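Udp-n-acetylglucosamine pyrophosphorylase (Trypanosoma brucei, PDB 4BQH) probably catalyses the formation of UDP-N-acetylglucosamine and diphosphate from N-acetylglucosamine 1-phosphate and UTP. Local coordinates at residues A[53-64]-A[374-382]; A[238-246]-A[366-374]. All blocks are in the same frame, centred on the assembly; numbering follows the deposited sequence. Where two conformers were deposited one is given.

In the fold
The two contacts share Met374, in helix 364-374, from which the chain runs on to strand 381-387. Interaction 2 is fully buried, with its centre about 15 Å from the centre of the chain. There helix 364-374 packs on helix 241-246 mainly through apolar side chains. Interaction 1 lies further out, about 24 Å from the chain centre, and is only partly buried. It joins helix 51-64 to the loop after Met374 and to the start of strand 381-387. Its chemistry is mixed: aromatic packing, side-chain hydrogen bonds and bridging waters. Both contacts touch the inhibitor 9VU, and together they hold 11 of the 19 residues of its pocket.

Interaction 1 (A[53-64]-A[374-382]); sequences HFNDVLRESLEI and MKSFTQYHA. With 9VU ((3S)-3-[2-(1,3-benzodioxol-5-yl)-2-oxidanylidene-ethyl]-4-bromanyl-5-methyl-3-oxidanyl-1H-indol-2-one), chain C.
Thr378 OG1 donates to Glu60 OE1 at 2.7 Å and meets the carboxylate from above its plane. OG1 can do this because it lies between the backbone N and the carbonyl carbon (chi1 51°), which turns it to Glu60. Glu60 OE2 takes a hydrogen bond from a water and a weak one from Gln379 NE2; Gln379 OE1 is held by Arg408. Ser61 OG donates to Val57 O at 2.7 Å within the helix. It also accepts a weak bond from Tyr380 N. A second water joins Ser61 O, Tyr380 O and Ala382 N. A third is gripped by four groups. His53 NE2, Met374 O and Tyr380 OH each stand 2.7 Å from it, and 9VU OAL is 2.9 Å away. Val57 CG1 lies over a face of the Tyr380 ring, 3.7 Å from its centroid. Phe54 turns its edge to Tyr380, with the planes at 74°. The His53 ring sits between Lys375 O over one face and Val57 CG2 over the other. Glu60, Ser61, Tyr380 and His53 thus have partners here, several of them waters. This side of the allosteric pocket meets the inhibitor by packing and through water, which probably contributes to binding.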
# COMPACT_ATOMS: atom_id res chain seq x y z
N HIS A 53 25.66 -9.78 -1.54
CA HIS A 53 24.62 -9.76 -2.55
C HIS A 53 24.41 -8.36 -3.07
O HIS A 53 24.26 -8.15 -4.27
CB HIS A 53 23.32 -10.33 -1.97
CG HIS A 53 22.14 -10.14 -2.88
ND1 HIS A 53 22.08 -10.69 -4.12
CD2 HIS A 53 20.97 -9.40 -2.71
CE1 HIS A 53 20.92 -10.32 -4.71
NE2 HIS A 53 20.24 -9.55 -3.84
N PHE A 54 24.41 -7.37 -2.19
CA PHE A 54 24.20 -5.99 -2.67
C PHE A 54 25.32 -5.40 -3.54
O PHE A 54 25.05 -4.50 -4.35
CB PHE A 54 23.77 -5.07 -1.54
CG PHE A 54 22.27 -5.01 -1.39
CD1 PHE A 54 21.51 -4.20 -2.25
CD2 PHE A 54 21.61 -5.81 -0.45
CE1 PHE A 54 20.12 -4.15 -2.14
CE2 PHE A 54 20.21 -5.76 -0.33
CZ PHE A 54 19.47 -4.95 -1.20
N ASN A 55 26.55 -5.89 -3.38
CA ASN A 55 27.58 -5.54 -4.38
C ASN A 55 27.18 -5.99 -5.78
O ASN A 55 27.36 -5.25 -6.75
CB ASN A 55 28.94 -6.15 -4.00
CG ASN A 55 29.44 -5.67 -2.65
OD1 ASN A 55 29.21 -4.52 -2.23
ND2 ASN A 55 30.14 -6.57 -1.95
N ASP A 56 26.62 -7.20 -5.89
CA ASP A 56 26.14 -7.69 -7.20
C ASP A 56 24.95 -6.87 -7.68
O ASP A 56 24.82 -6.62 -8.87
CB ASP A 56 25.67 -9.14 -7.08
CG ASP A 56 26.82 -10.11 -6.88
OD1 ASP A 56 27.96 -9.77 -7.25
OD2 ASP A 56 26.58 -11.22 -6.36
N VAL A 57 24.09 -6.48 -6.74
CA VAL A 57 22.93 -5.66 -7.08
C VAL A 57 23.43 -4.34 -7.67
O VAL A 57 22.95 -3.89 -8.73
CB VAL A 57 22.05 -5.41 -5.84
CG1 VAL A 57 20.95 -4.40 -6.16
CG2 VAL A 57 21.44 -6.72 -5.35
N LEU A 58 24.40 -3.72 -7.01
CA LEU A 58 24.89 -2.42 -7.49
C LEU A 58 25.47 -2.57 -8.89
O LEU A 58 25.16 -1.79 -9.79
CB LEU A 58 25.98 -1.86 -6.57
CG LEU A 58 26.62 -0.54 -7.05
CD1 LEU A 58 25.60 0.59 -6.99
CD2 LEU A 58 27.83 -0.23 -6.17
N ARG A 59 26.28 -3.61 -9.07
CA ARG A 59 26.96 -3.79 -10.34
C ARG A 59 25.97 -3.95 -11.50
O ARG A 59 26.10 -3.27 -12.53
CB ARG A 59 27.87 -5.00 -10.25
CG ARG A 59 28.80 -5.15 -11.44
CD ARG A 59 29.56 -6.44 -11.29
NE ARG A 59 30.46 -6.67 -12.41
CZ ARG A 59 31.34 -7.67 -12.42
NH1 ARG A 59 31.39 -8.49 -11.38
NH2 ARG A 59 32.14 -7.84 -13.46
N GLU A 60 24.99 -4.83 -11.31
CA GLU A 60 24.01 -5.11 -12.34
C GLU A 60 23.08 -3.93 -12.57
O GLU A 60 22.80 -3.56 -13.73
CB GLU A 60 23.19 -6.36 -12.01
CG GLU A 60 21.97 -6.51 -12.92
CD GLU A 60 21.81 -7.89 -13.55
OE1 GLU A 60 22.31 -8.88 -12.98
OE2 GLU A 60 21.15 -7.99 -14.61
N SER A 61 22.62 -3.33 -11.47
CA SER A 61 21.70 -2.19 -11.58
C SER A 61 22.34 -1.02 -12.32
O SER A 61 21.67 -0.33 -13.07
CB SER A 61 21.17 -1.76 -10.21
OG SER A 61 20.56 -2.86 -9.55
N LEU A 62 23.64 -0.80 -12.11
CA LEU A 62 24.35 0.22 -12.87
C LEU A 62 24.39 -0.11 -14.36
O LEU A 62 24.16 0.79 -15.18
CB LEU A 62 25.77 0.46 -12.34
CG LEU A 62 25.87 1.26 -11.03
CD1 LEU A 62 27.29 1.22 -10.47
CD2 LEU A 62 25.38 2.70 -11.17
N GLU A 63 24.68 -1.36 -14.71
CA GLU A 63 24.70 -1.81 -16.13
C GLU A 63 23.37 -1.58 -16.86
O GLU A 63 23.34 -1.07 -17.99
CB GLU A 63 25.06 -3.28 -16.23
CG GLU A 63 26.51 -3.58 -15.94
CD GLU A 63 27.44 -2.83 -16.87
OE1 GLU A 63 27.38 -3.09 -18.10
OE2 GLU A 63 28.20 -1.98 -16.37
N ILE A 64 22.28 -1.95 -16.18
CA ILE A 64 20.91 -1.83 -16.71
C ILE A 64 20.49 -0.39 -17.01
O ILE A 64 19.80 -0.13 -17.99
CB ILE A 64 19.90 -2.49 -15.73
CG1 ILE A 64 19.87 -4.00 -15.95
CG2 ILE A 64 18.49 -1.88 -15.86
CD1 ILE A 64 19.27 -4.76 -14.78
N MET A 374 13.60 -13.28 -4.85
CA MET A 374 14.24 -11.98 -4.70
C MET A 374 15.63 -12.05 -4.07
O MET A 374 16.45 -11.19 -4.35
CB MET A 374 13.35 -10.99 -3.95
CG MET A 374 13.72 -9.53 -4.25
SD MET A 374 12.65 -8.46 -3.27
CE MET A 374 13.26 -6.89 -3.87
N LYS A 375 15.88 -13.06 -3.25
CA LYS A 375 17.21 -13.22 -2.63
C LYS A 375 18.35 -13.29 -3.65
O LYS A 375 19.45 -12.94 -3.31
CB LYS A 375 17.24 -14.45 -1.72
CG LYS A 375 16.31 -14.29 -0.52
CD LYS A 375 16.54 -15.36 0.53
CE LYS A 375 17.69 -14.98 1.45
NZ LYS A 375 17.65 -15.82 2.68
N SER A 376 18.08 -13.74 -4.88
CA SER A 376 19.14 -13.75 -5.90
C SER A 376 18.89 -12.75 -7.01
O SER A 376 19.59 -12.74 -8.02
CB SER A 376 19.33 -15.17 -6.46
OG SER A 376 18.19 -15.60 -7.20
N PHE A 377 17.91 -11.87 -6.81
CA PHE A 377 17.48 -10.95 -7.85
C PHE A 377 18.37 -9.71 -7.79
O PHE A 377 18.62 -9.19 -6.69
CB PHE A 377 16.02 -10.56 -7.56
CG PHE A 377 15.46 -9.51 -8.46
CD1 PHE A 377 14.89 -9.84 -9.68
CD2 PHE A 377 15.41 -8.18 -8.03
CE1 PHE A 377 14.33 -8.86 -10.50
CE2 PHE A 377 14.87 -7.19 -8.85
CZ PHE A 377 14.33 -7.53 -10.08
N THR A 378 18.82 -9.23 -8.95
CA THR A 378 19.80 -8.15 -8.95
C THR A 378 19.42 -6.96 -9.80
O THR A 378 20.21 -6.02 -9.88
CB THR A 378 21.19 -8.64 -9.44
OG1 THR A 378 21.00 -9.33 -10.68
CG2 THR A 378 21.82 -9.59 -8.43
N GLN A 379 18.23 -6.99 -10.40
CA GLN A 379 17.77 -5.91 -11.30
C GLN A 379 17.03 -4.79 -10.58
O GLN A 379 15.84 -4.53 -10.82
CB GLN A 379 16.95 -6.51 -12.45
CG GLN A 379 17.80 -7.50 -13.25
CD GLN A 379 17.16 -7.94 -14.56
OE1 GLN A 379 15.97 -7.69 -14.81
NE2 GLN A 379 17.94 -8.62 -15.40
N TYR A 380 17.75 -4.10 -9.70
CA TYR A 380 17.15 -2.97 -8.99
C TYR A 380 17.23 -1.72 -9.85
O TYR A 380 17.87 -1.72 -10.92
CB TYR A 380 17.89 -2.73 -7.65
CG TYR A 380 17.57 -3.70 -6.52
CD1 TYR A 380 17.68 -5.08 -6.69
CD2 TYR A 380 17.23 -3.22 -5.26
CE1 TYR A 380 17.45 -5.96 -5.64
CE2 TYR A 380 16.97 -4.09 -4.21
CZ TYR A 380 17.09 -5.46 -4.40
OH TYR A 380 16.87 -6.33 -3.37
N HIS A 381 16.58 -0.66 -9.38
CA HIS A 381 16.56 0.62 -10.05
C HIS A 381 17.58 1.53 -9.41
O HIS A 381 17.45 1.88 -8.23
CB HIS A 381 15.17 1.23 -9.93
CG HIS A 381 14.10 0.43 -10.61
ND1 HIS A 381 13.54 -0.67 -10.05
CD2 HIS A 381 13.46 0.61 -11.83
CE1 HIS A 381 12.61 -1.18 -10.87
NE2 HIS A 381 12.55 -0.40 -11.97
N ALA A 382 18.62 1.89 -10.16
CA ALA A 382 19.71 2.71 -9.63
C ALA A 382 19.49 4.16 -10.02
O ALA A 382 19.06 4.46 -11.15
CB ALA A 382 21.04 2.23 -10.19
OAN 9VU C . 19.88 -8.68 1.08
CAH 9VU C . 18.83 -9.33 1.28
NAG 9VU C . 18.62 -10.10 2.35
CAC 9VU C . 17.40 -10.69 2.24
CAB 9VU C . 16.81 -11.55 3.07
CAA 9VU C . 15.55 -12.11 2.82
CAF 9VU C . 14.92 -11.76 1.62
CAJ 9VU C . 13.63 -12.32 1.30
CAE 9VU C . 15.59 -10.86 0.77
BRA 9VU C . 14.66 -10.36 -0.82
CAD 9VU C . 16.81 -10.33 1.07
CAI 9VU C . 17.72 -9.43 0.40
OAL 9VU C . 18.21 -10.04 -0.80
CAM 9VU C . 17.12 -8.08 -0.07
CAO 9VU C . 16.71 -7.15 1.09
OAP 9VU C . 17.04 -7.47 2.24
CAQ 9VU C . 16.01 -5.95 0.77
CAV 9VU C . 15.41 -5.73 -0.47
CAU 9VU C . 14.77 -4.58 -0.76
OAY 9VU C . 14.13 -4.22 -1.91
CAX 9VU C . 14.00 -2.78 -1.79
OAW 9VU C . 13.93 -2.56 -0.38
CAT 9VU C . 14.65 -3.61 0.15
CAS 9VU C . 15.18 -3.75 1.37
CAR 9VU C . 15.86 -4.92 1.71
O HOH W 1 17.65 -8.93 -3.47
O HOH W 2 19.48 -10.28 -13.74
O HOH W 3 18.93 0.36 -12.58

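Interaction 2 (A[238-246]-A[366-374]); sequences NGAVFAALA and FMSLAAERM. With 9VU ((3S)-3-[2-(1,3-benzodioxol-5-yl)-2-oxidanylidene-ethyl]-4-bromanyl-5-methyl-3-oxidanyl-1H-indol-2-one), chain C.
Met374 N donates to Ala370 O at 2.8 Å, an ordinary helical bond that sets Ala370 and Met374 one turn apart, both against Phe242. Across the contact the packing is apolar. Phe242 is a knob in the hole formed by Met367, Ala370, Ala371 and Met374. The CB of Ala370 lies over one face of the Phe242 ring, 3.9 Å from its centroid. The opposite face is covered by CG2 of the preceding residue, Val241, so the ring is sandwiched. The two methionines make oblique Met-aromatic contacts with the ring. Met374 runs extended beyond CG, which brings its SD to 3.7 Å from Phe242 CD2. Met367 is bent instead, at chi2 (-55°) and chi3 (-70°). Its CE methyl therefore fits between two partners, 3.6 Å from Phe242 CE1 and 3.5 Å from Leu245 CD1. Near the backbone, Phe242 CB rests on Ala371 CB at 3.9 Å. Further along, Leu245 and Val241 also pack on Leu117 of strand 114-119, which joins helix 241-246 to the central sheet. On the ligand side, Ala240 CB comes within 3.3 Å of 9VU OAW, and Met374 flanks the bromine. This is a single knob-into-hole contact between two nearly perpendicular helices, crossing at -103°, and it forms one wall of the pocket for the allosteric inhibitor.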
# COMPACT_ATOMS: atom_id res chain seq x y z
N ASN A 238 8.83 -0.23 -2.15
CA ASN A 238 7.91 -1.21 -1.63
C ASN A 238 8.28 -2.66 -1.89
O ASN A 238 7.63 -3.56 -1.34
CB ASN A 238 6.43 -0.91 -2.00
CG ASN A 238 6.18 -0.81 -3.49
OD1 ASN A 238 6.83 -1.50 -4.30
ND2 ASN A 238 5.19 0.01 -3.88
N GLY A 239 9.30 -2.88 -2.71
CA GLY A 239 9.87 -4.22 -2.86
C GLY A 239 10.45 -4.73 -1.55
O GLY A 239 10.63 -5.92 -1.38
N ALA A 240 10.68 -3.81 -0.60
CA ALA A 240 11.13 -4.21 0.76
C ALA A 240 10.19 -5.18 1.50
O ALA A 240 10.60 -5.80 2.50
CB ALA A 240 11.39 -2.98 1.65
N VAL A 241 8.94 -5.29 1.04
CA VAL A 241 7.94 -6.14 1.71
C VAL A 241 8.43 -7.57 1.82
O VAL A 241 8.19 -8.21 2.84
CB VAL A 241 6.52 -6.14 1.06
CG1 VAL A 241 5.87 -4.76 1.18
CG2 VAL A 241 6.51 -6.60 -0.39
N PHE A 242 9.10 -8.07 0.78
CA PHE A 242 9.42 -9.50 0.76
C PHE A 242 10.42 -9.90 1.84
O PHE A 242 10.19 -10.86 2.59
CB PHE A 242 9.87 -9.94 -0.63
CG PHE A 242 8.85 -9.67 -1.68
CD1 PHE A 242 7.65 -10.41 -1.72
CD2 PHE A 242 9.06 -8.69 -2.63
CE1 PHE A 242 6.69 -10.14 -2.68
CE2 PHE A 242 8.11 -8.43 -3.60
CZ PHE A 242 6.93 -9.16 -3.63
N ALA A 243 11.50 -9.13 1.93
CA ALA A 243 12.50 -9.31 2.99
C ALA A 243 11.91 -9.08 4.37
O ALA A 243 12.20 -9.82 5.32
CB ALA A 243 13.68 -8.37 2.74
N ALA A 244 11.06 -8.06 4.48
CA ALA A 244 10.46 -7.74 5.76
C ALA A 244 9.56 -8.88 6.27
O ALA A 244 9.63 -9.21 7.45
CB ALA A 244 9.73 -6.40 5.69
N LEU A 245 8.75 -9.47 5.39
CA LEU A 245 7.90 -10.60 5.75
C LEU A 245 8.72 -11.86 6.04
O LEU A 245 8.23 -12.76 6.69
CB LEU A 245 6.88 -10.88 4.64
CG LEU A 245 5.73 -9.88 4.53
CD1 LEU A 245 5.04 -10.09 3.18
CD2 LEU A 245 4.72 -9.99 5.68
N ALA A 246 9.98 -11.89 5.58
CA ALA A 246 10.89 -13.05 5.74
C ALA A 246 11.67 -13.09 7.04
O ALA A 246 12.19 -14.15 7.42
CB ALA A 246 11.86 -13.13 4.55
N PHE A 366 2.36 -16.50 -3.72
CA PHE A 366 3.21 -15.53 -4.44
C PHE A 366 4.16 -14.80 -3.49
O PHE A 366 5.33 -14.60 -3.83
CB PHE A 366 2.39 -14.51 -5.26
CG PHE A 366 3.26 -13.48 -5.95
CD1 PHE A 366 3.96 -13.83 -7.10
CD2 PHE A 366 3.45 -12.21 -5.41
CE1 PHE A 366 4.82 -12.90 -7.70
CE2 PHE A 366 4.28 -11.29 -6.04
CZ PHE A 366 4.95 -11.64 -7.19
N MET A 367 3.65 -14.35 -2.34
CA MET A 367 4.54 -13.64 -1.41
C MET A 367 5.74 -14.50 -1.04
O MET A 367 6.87 -14.01 -0.94
CB MET A 367 3.78 -13.18 -0.17
CG MET A 367 2.63 -12.22 -0.48
SD MET A 367 3.08 -10.75 -1.42
CE MET A 367 4.05 -9.85 -0.19
N SER A 368 5.49 -15.78 -0.79
CA SER A 368 6.55 -16.76 -0.49
C SER A 368 7.53 -16.95 -1.64
O SER A 368 8.75 -16.92 -1.46
CB SER A 368 5.91 -18.11 -0.15
OG SER A 368 5.11 -18.01 1.01
N LEU A 369 7.01 -17.18 -2.83
CA LEU A 369 7.87 -17.52 -3.96
C LEU A 369 8.67 -16.29 -4.36
O LEU A 369 9.84 -16.41 -4.73
CB LEU A 369 7.03 -18.01 -5.15
CG LEU A 369 7.80 -18.48 -6.41
CD1 LEU A 369 7.04 -19.60 -7.10
CD2 LEU A 369 7.94 -17.35 -7.41
N ALA A 370 8.01 -15.13 -4.35
CA ALA A 370 8.66 -13.88 -4.76
C ALA A 370 9.80 -13.61 -3.81
O ALA A 370 10.89 -13.19 -4.25
CB ALA A 370 7.68 -12.71 -4.76
N ALA A 371 9.57 -13.83 -2.52
CA ALA A 371 10.67 -13.61 -1.55
C ALA A 371 11.86 -14.52 -1.82
O ALA A 371 13.01 -14.04 -1.84
CB ALA A 371 10.18 -13.76 -0.12
N GLU A 372 11.59 -15.79 -2.10
CA GLU A 372 12.66 -16.75 -2.44
C GLU A 372 13.42 -16.28 -3.68
O GLU A 372 14.65 -16.22 -3.67
CB GLU A 372 12.09 -18.16 -2.64
CG GLU A 372 13.10 -19.27 -2.36
CD GLU A 372 12.44 -20.56 -1.87
OE1 GLU A 372 11.79 -21.22 -2.69
OE2 GLU A 372 12.58 -20.92 -0.66
N ARG A 373 12.69 -15.91 -4.74
CA ARG A 373 13.36 -15.42 -5.96
C ARG A 373 14.13 -14.15 -5.71
O ARG A 373 15.20 -13.93 -6.29
CB ARG A 373 12.36 -15.15 -7.08
CG ARG A 373 11.68 -16.39 -7.63
CD ARG A 373 12.60 -17.35 -8.41
NE ARG A 373 11.75 -18.47 -8.76
CZ ARG A 373 11.47 -19.50 -7.97
NH1 ARG A 373 12.10 -19.67 -6.80
NH2 ARG A 373 10.60 -20.41 -8.38
N MET A 374 13.60 -13.28 -4.85
CA MET A 374 14.24 -11.98 -4.70
C MET A 374 15.63 -12.05 -4.07
O MET A 374 16.45 -11.19 -4.35
CB MET A 374 13.35 -10.99 -3.95
CG MET A 374 13.72 -9.53 -4.25
SD MET A 374 12.65 -8.46 -3.27
CE MET A 374 13.26 -6.89 -3.87
OAN 9VU C . 19.88 -8.68 1.08
CAH 9VU C . 18.83 -9.33 1.28
NAG 9VU C . 18.62 -10.10 2.35
CAC 9VU C . 17.40 -10.69 2.24
CAB 9VU C . 16.81 -11.55 3.07
CAA 9VU C . 15.55 -12.11 2.82
CAF 9VU C . 14.92 -11.76 1.62
CAJ 9VU C . 13.63 -12.32 1.30
CAE 9VU C . 15.59 -10.86 0.77
BRA 9VU C . 14.66 -10.36 -0.82
CAD 9VU C . 16.81 -10.33 1.07
CAI 9VU C . 17.72 -9.43 0.40
OAL 9VU C . 18.21 -10.04 -0.80
CAM 9VU C . 17.12 -8.08 -0.07
CAO 9VU C . 16.71 -7.15 1.09
OAP 9VU C . 17.04 -7.47 2.24
CAQ 9VU C . 16.01 -5.95 0.77
CAV 9VU C . 15.41 -5.73 -0.47
CAU 9VU C . 14.77 -4.58 -0.76
OAY 9VU C . 14.13 -4.22 -1.91
CAX 9VU C . 14.00 -2.78 -1.79
OAW 9VU C . 13.93 -2.56 -0.38
CAT 9VU C . 14.65 -3.61 0.15
CAS 9VU C . 15.18 -3.75 1.37
CAR 9VU C . 15.86 -4.92 1.71